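Local coordinates for protein glycerophosphodiester phosphodiesterase (Cytophaga hutchinsonii ATCC 33406, PDB 3CH0) that belongs to the glycerophosphodiester phosphodiesterase family, whose members are built on a TIM-barrel fold, at residues P149-F154 with D177-E182; L157-I162 with S186-I191. All coordinates share one frame; numbering follows the deposited sequence.

In the fold
Both contacts lie along the same two neighbouring helices, 151-164 and 178-187, on the outside of the TIM barrel. Strand 171-175 lies between these helices in the chain, and the centres of the two contacts are about 11 Å apart. Contact 1 joins the N-terminal ends of the helices and is partly buried. Contact 2 joins the second half of helix 151-164 to the turn that follows helix 178-187, and is more fully buried, though no nearer the centre of the chain. Their chemistry differs accordingly. In contact 1 an isoleucine lies on a charged pair, Asp-177 with Arg-179. In contact 2 aliphatic side chains meet each other and a tyrosine ring. Neither contact has a hydrogen bond between its segments.

Contact 1 (P149-F154 with D177-E182); sequences PNIALF and DVRALE
Ile-151 lies against the guanidinium of Arg-179 and supplies most of the surface buried here. Its CG1 sits over the centre of one guanidinium face, 3.6 Å above the plane. CG1 is anti to the carbonyl carbon (chi1 -74°), and the chain then carries CD1 on to Asp-177, with CD1 3.5 Å from OD2 of that residue. CD1 of Ile-151 also lies 4.0 Å from Ala-180 CB. The guanidinium is held in place by a salt bridge to Asp-177 at the start of its own helix. Arg-179 bends at chi3 (-55°) and grips Asp-177 side-on, with NE 3.1 Å from OD1 and NH2 2.9 Å from OD2. Both bonds use syn lone pairs and lie close to the guanidinium plane. Asp-177 is the N-cap of helix 178-187, just after barrel strand 171-175 of the TIM barrel. Its OD1 also takes the backbone N of Arg-179, at 3.1 Å and from above the carboxylate plane. OD1 has two donors, and with the bonds to OD2 they probably hold the carboxylate in its rotation. Ser-139 OG is a further partner of Asp-177 OD2, and Arg-179 NH1 forms a salt bridge with Asp-144.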
loop_
_atom_site.group_PDB
_atom_site.type_symbol
_atom_site.label_atom_id
_atom_site.label_comp_id
_atom_site.label_asym_id
_atom_site.label_seq_id
_atom_site.Cartn_x
_atom_site.Cartn_y
_atom_site.Cartn_z
ATOM N N PRO A 149 5.344 -12.219 -11.462
ATOM C CA PRO A 149 5.076 -12.480 -12.888
ATOM C C PRO A 149 5.344 -11.240 -13.783
ATOM O O PRO A 149 5.629 -10.162 -13.318
ATOM C CB PRO A 149 3.585 -12.789 -12.909
ATOM C CG PRO A 149 3.180 -13.056 -11.447
ATOM C CD PRO A 149 4.111 -12.237 -10.642
ATOM N N ASN A 150 5.198 -11.477 -15.071
ATOM C CA ASN A 150 5.030 -10.389 -16.021
ATOM C C ASN A 150 3.852 -9.501 -15.654
ATOM O O ASN A 150 2.921 -9.892 -14.924
ATOM C CB ASN A 150 4.870 -10.980 -17.449
ATOM C CG ASN A 150 3.691 -11.949 -17.548
ATOM O OD1 ASN A 150 3.720 -12.999 -16.895
ATOM N ND2 ASN A 150 2.671 -11.611 -18.342
ATOM N N ILE A 151 3.887 -8.305 -16.230
ATOM C CA ILE A 151 2.941 -7.253 -15.889
ATOM C C ILE A 151 1.505 -7.723 -16.068
ATOM O O ILE A 151 0.673 -7.499 -15.199
ATOM C CB ILE A 151 3.247 -5.954 -16.667
ATOM C CG1 ILE A 151 4.476 -5.275 -16.115
ATOM C CG2 ILE A 151 2.036 -5.048 -16.731
ATOM C CD1 ILE A 151 4.269 -4.581 -14.752
ATOM N N ALA A 152 1.182 -8.276 -17.243
ATOM C CA ALA A 152 -0.211 -8.671 -17.501
ATOM C C ALA A 152 -0.732 -9.639 -16.452
ATOM O O ALA A 152 -1.855 -9.459 -15.972
ATOM C CB ALA A 152 -0.382 -9.267 -18.920
ATOM N N LEU A 153 0.046 -10.653 -16.136
ATOM C CA LEU A 153 -0.393 -11.701 -15.180
ATOM C C LEU A 153 -0.513 -11.104 -13.775
ATOM O O LEU A 153 -1.479 -11.419 -13.055
ATOM C CB LEU A 153 0.548 -12.926 -15.172
ATOM C CG LEU A 153 0.106 -14.073 -14.254
ATOM C CD1 LEU A 153 -1.377 -14.479 -14.516
ATOM C CD2 LEU A 153 1.152 -15.183 -14.371
ATOM N N PHE A 154 0.504 -10.328 -13.349
ATOM C CA PHE A 154 0.486 -9.695 -12.018
ATOM C C PHE A 154 -0.812 -8.902 -11.911
ATOM O O PHE A 154 -1.574 -9.023 -10.960
ATOM C CB PHE A 154 1.749 -8.840 -11.861
ATOM C CG PHE A 154 2.177 -8.518 -10.436
ATOM C CD1 PHE A 154 1.266 -8.426 -9.385
ATOM C CD2 PHE A 154 3.506 -8.195 -10.200
ATOM C CE1 PHE A 154 1.659 -8.072 -8.134
ATOM C CE2 PHE A 154 3.930 -7.834 -8.906
ATOM C CZ PHE A 154 2.988 -7.775 -7.880
ATOM N N ASP A 177 5.560 1.489 -10.763
ATOM C CA ASP A 177 5.946 0.868 -12.055
ATOM C C ASP A 177 5.010 1.421 -13.101
ATOM O O ASP A 177 3.859 1.026 -13.152
ATOM C CB ASP A 177 5.835 -0.647 -11.964
ATOM C CG ASP A 177 6.410 -1.366 -13.159
ATOM O OD1 ASP A 177 6.680 -0.712 -14.200
ATOM O OD2 ASP A 177 6.591 -2.577 -13.033
ATOM N N VAL A 178 5.490 2.369 -13.932
ATOM C CA VAL A 178 4.660 2.941 -14.991
ATOM C C VAL A 178 4.059 1.884 -15.916
ATOM O O VAL A 178 2.993 2.073 -16.465
ATOM C CB VAL A 178 5.417 4.030 -15.763
ATOM C CG1 VAL A 178 5.647 5.248 -14.854
ATOM C CG2 VAL A 178 6.722 3.500 -16.380
ATOM N N ARG A 179 4.719 0.748 -16.069
ATOM C CA ARG A 179 4.216 -0.317 -16.944
ATOM C C ARG A 179 2.932 -0.874 -16.378
ATOM O O ARG A 179 2.013 -1.255 -17.133
ATOM C CB ARG A 179 5.211 -1.458 -17.033
ATOM C CG ARG A 179 6.645 -1.074 -17.535
ATOM C CD ARG A 179 7.583 -2.264 -17.522
ATOM N NE ARG A 179 7.611 -2.883 -16.183
ATOM C CZ ARG A 179 7.969 -4.129 -15.924
ATOM N NH1 ARG A 179 8.384 -4.933 -16.892
ATOM N NH2 ARG A 179 7.874 -4.613 -14.686
ATOM N N ALA A 180 2.884 -1.078 -15.063
ATOM C CA ALA A 180 1.679 -1.615 -14.426
ATOM C C ALA A 180 0.548 -0.559 -14.552
ATOM O O ALA A 180 -0.609 -0.902 -14.848
ATOM C CB ALA A 180 1.932 -1.933 -12.942
ATOM N N LEU A 181 0.856 0.749 -14.392
ATOM C CA LEU A 181 -0.174 1.779 -14.558
ATOM C C LEU A 181 -0.730 1.830 -16.000
ATOM O O LEU A 181 -1.914 1.951 -16.218
ATOM C CB LEU A 181 0.335 3.122 -14.077
ATOM C CG LEU A 181 0.794 3.177 -12.630
ATOM C CD1 LEU A 181 1.483 4.528 -12.349
ATOM C CD2 LEU A 181 -0.382 2.879 -11.696
ATOM N N GLU A 182 0.174 1.727 -16.973
ATOM C CA GLU A 182 -0.271 1.744 -18.376
ATOM C C GLU A 182 -1.171 0.557 -18.677
ATOM O O GLU A 182 -2.204 0.672 -19.388
ATOM C CB GLU A 182 0.914 1.760 -19.347
ATOM C CG GLU A 182 1.746 3.021 -19.301
ATOM C CD GLU A 182 1.124 4.270 -19.862
ATOM O OE1 GLU A 182 0.003 4.255 -20.448
ATOM O OE2 GLU A 182 1.792 5.347 -19.737
#

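Contact 2 (L157-I162 with S186-I191); sequences LVVAEI and SQYPDI
On the outside of the TIM barrel, helix 151-164 packs on the type I beta turn Tyr-188 to Ile-191, which joins helix 178-187 to strand 192-197. Val-159, on helix 151-164, touches both ends of that turn. Its CG1 lies over the centre of the Tyr-188 ring, 3.7 Å from the centroid and 8° off the normal. This is a CH-pi contact. The second methyl, CG2, reaches 3.7 Å from Tyr-188 CD2. With CG1 anti to the backbone N (chi1 170°), CG1 lies over the ring centre and CG2 above and just beyond its CD2-CE2 rim. Gln-187 CB covers the opposite face, 3.8 Å above the plane and offset toward the rim. The ring is thus held between two side chains. Its hydroxyl is hydrogen-bonded to Asp-156 OD1, three residues before Val-159 in the same helix, and this ties the far end of the tyrosine to that helix. A bound 1,2-ethanediol lies about 3 Å from the Tyr-188 side chain. The turn itself is closed by a backbone bond from Ile-191 N to Tyr-188 O, 3.1 Å long. CD1 of Ile-191 lies 4.0 Å from Val-159 CG2 and 4.3 Å from Ile-162 CG2.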
loop_
_atom_site.group_PDB
_atom_site.type_symbol
_atom_site.label_atom_id
_atom_site.label_comp_id
_atom_site.label_asym_id
_atom_site.label_seq_id
_atom_site.Cartn_x
_atom_site.Cartn_y
_atom_site.Cartn_z
ATOM N N LEU A 157 -4.177 -11.072 -12.103
ATOM C CA LEU A 157 -4.481 -11.826 -10.872
ATOM C C LEU A 157 -5.075 -10.890 -9.806
ATOM O O LEU A 157 -6.042 -11.251 -9.103
ATOM C CB LEU A 157 -3.250 -12.482 -10.309
ATOM C CG LEU A 157 -2.722 -13.652 -11.125
ATOM C CD1 LEU A 157 -1.327 -14.057 -10.684
ATOM C CD2 LEU A 157 -3.689 -14.896 -11.113
ATOM N N VAL A 158 -4.514 -9.691 -9.663
ATOM C CA VAL A 158 -5.062 -8.714 -8.692
ATOM C C VAL A 158 -6.470 -8.318 -9.073
ATOM O O VAL A 158 -7.368 -8.265 -8.208
ATOM C CB VAL A 158 -4.108 -7.472 -8.580
ATOM C CG1 VAL A 158 -4.723 -6.267 -7.832
ATOM C CG2 VAL A 158 -2.799 -7.961 -7.948
ATOM N N VAL A 159 -6.662 -7.982 -10.353
ATOM C CA VAL A 159 -7.937 -7.489 -10.820
ATOM C C VAL A 159 -9.048 -8.567 -10.713
ATOM O O VAL A 159 -10.188 -8.205 -10.377
ATOM C CB VAL A 159 -7.822 -6.866 -12.213
ATOM C CG1 VAL A 159 -9.242 -6.597 -12.772
ATOM C CG2 VAL A 159 -6.970 -5.590 -12.146
ATOM N N ALA A 160 -8.701 -9.820 -10.933
ATOM C CA ALA A 160 -9.647 -10.917 -10.777
ATOM C C ALA A 160 -10.244 -10.870 -9.360
ATOM O O ALA A 160 -11.457 -11.080 -9.178
ATOM C CB ALA A 160 -9.015 -12.270 -11.053
ATOM N N GLU A 161 -9.420 -10.571 -8.368
ATOM C CA GLU A 161 -9.892 -10.545 -6.984
ATOM C C GLU A 161 -10.788 -9.338 -6.690
ATOM O O GLU A 161 -11.749 -9.450 -5.927
ATOM C CB GLU A 161 -8.702 -10.644 -6.020
ATOM C CG GLU A 161 -7.903 -11.931 -6.149
ATOM C CD GLU A 161 -8.772 -13.181 -5.985
ATOM O OE1 GLU A 161 -9.510 -13.253 -4.983
ATOM O OE2 GLU A 161 -8.724 -14.072 -6.858
ATOM N N ILE A 162 -10.458 -8.179 -7.267
ATOM C CA ILE A 162 -11.252 -6.984 -7.203
ATOM C C ILE A 162 -12.649 -7.193 -7.799
ATOM O O ILE A 162 -13.631 -6.839 -7.202
ATOM C CB ILE A 162 -10.522 -5.760 -7.900
ATOM C CG1 ILE A 162 -9.243 -5.418 -7.105
ATOM C CG2 ILE A 162 -11.419 -4.522 -8.063
ATOM C CD1 ILE A 162 -8.261 -4.525 -7.873
ATOM N N SER A 186 -5.186 0.759 -19.723
ATOM C CA SER A 186 -5.732 0.310 -21.010
ATOM C C SER A 186 -6.636 -0.921 -20.922
ATOM O O SER A 186 -7.540 -1.054 -21.769
ATOM C CB SER A 186 -4.628 0.039 -21.997
ATOM O OG SER A 186 -3.904 -1.106 -21.638
ATOM N N GLN A 187 -6.394 -1.828 -19.956
ATOM C CA GLN A 187 -7.195 -3.019 -19.812
ATOM C C GLN A 187 -8.391 -2.896 -18.864
ATOM O O GLN A 187 -9.463 -3.519 -19.068
ATOM C CB GLN A 187 -6.322 -4.196 -19.386
ATOM C CG GLN A 187 -5.187 -4.490 -20.350
ATOM C CD GLN A 187 -5.651 -4.548 -21.819
ATOM O OE1 GLN A 187 -6.540 -5.338 -22.179
ATOM N NE2 GLN A 187 -5.110 -3.658 -22.648
ATOM N N TYR A 188 -8.210 -2.098 -17.813
ATOM C CA TYR A 188 -9.198 -1.970 -16.742
ATOM C C TYR A 188 -9.429 -0.517 -16.381
ATOM O O TYR A 188 -9.191 -0.093 -15.258
ATOM C CB TYR A 188 -8.743 -2.773 -15.500
ATOM C CG TYR A 188 -8.420 -4.194 -15.809
ATOM C CD1 TYR A 188 -9.415 -5.091 -16.237
ATOM C CD2 TYR A 188 -7.135 -4.650 -15.702
ATOM C CE1 TYR A 188 -9.121 -6.408 -16.538
ATOM C CE2 TYR A 188 -6.793 -5.939 -16.004
ATOM C CZ TYR A 188 -7.813 -6.867 -16.419
ATOM O OH TYR A 188 -7.431 -8.149 -16.741
ATOM N N PRO A 189 -9.892 0.294 -17.340
ATOM C CA PRO A 189 -10.023 1.750 -17.146
ATOM C C PRO A 189 -10.978 2.190 -16.062
ATOM O O PRO A 189 -10.938 3.360 -15.684
ATOM C CB PRO A 189 -10.511 2.244 -18.508
ATOM C CG PRO A 189 -11.105 1.055 -19.107
ATOM C CD PRO A 189 -10.355 -0.119 -18.682
ATOM N N ASP A 190 -11.808 1.275 -15.546
ATOM C CA ASP A 190 -12.744 1.629 -14.482
ATOM C C ASP A 190 -12.108 1.642 -13.083
ATOM O O ASP A 190 -12.757 2.061 -12.086
ATOM C CB ASP A 190 -14.017 0.779 -14.480
ATOM C CG ASP A 190 -13.764 -0.719 -14.399
ATOM O OD1 ASP A 190 -12.656 -1.200 -14.731
ATOM O OD2 ASP A 190 -14.751 -1.438 -14.061
ATOM N N ILE A 191 -10.851 1.192 -12.976
ATOM C CA ILE A 191 -10.203 1.163 -11.667
ATOM C C ILE A 191 -9.280 2.363 -11.531
ATOM O O ILE A 191 -8.422 2.585 -12.363
ATOM C CB ILE A 191 -9.433 -0.121 -11.453
ATOM C CG1 ILE A 191 -10.383 -1.323 -11.491
ATOM C CG2 ILE A 191 -8.586 -0.042 -10.128
ATOM C CD1 ILE A 191 -9.643 -2.660 -11.506
#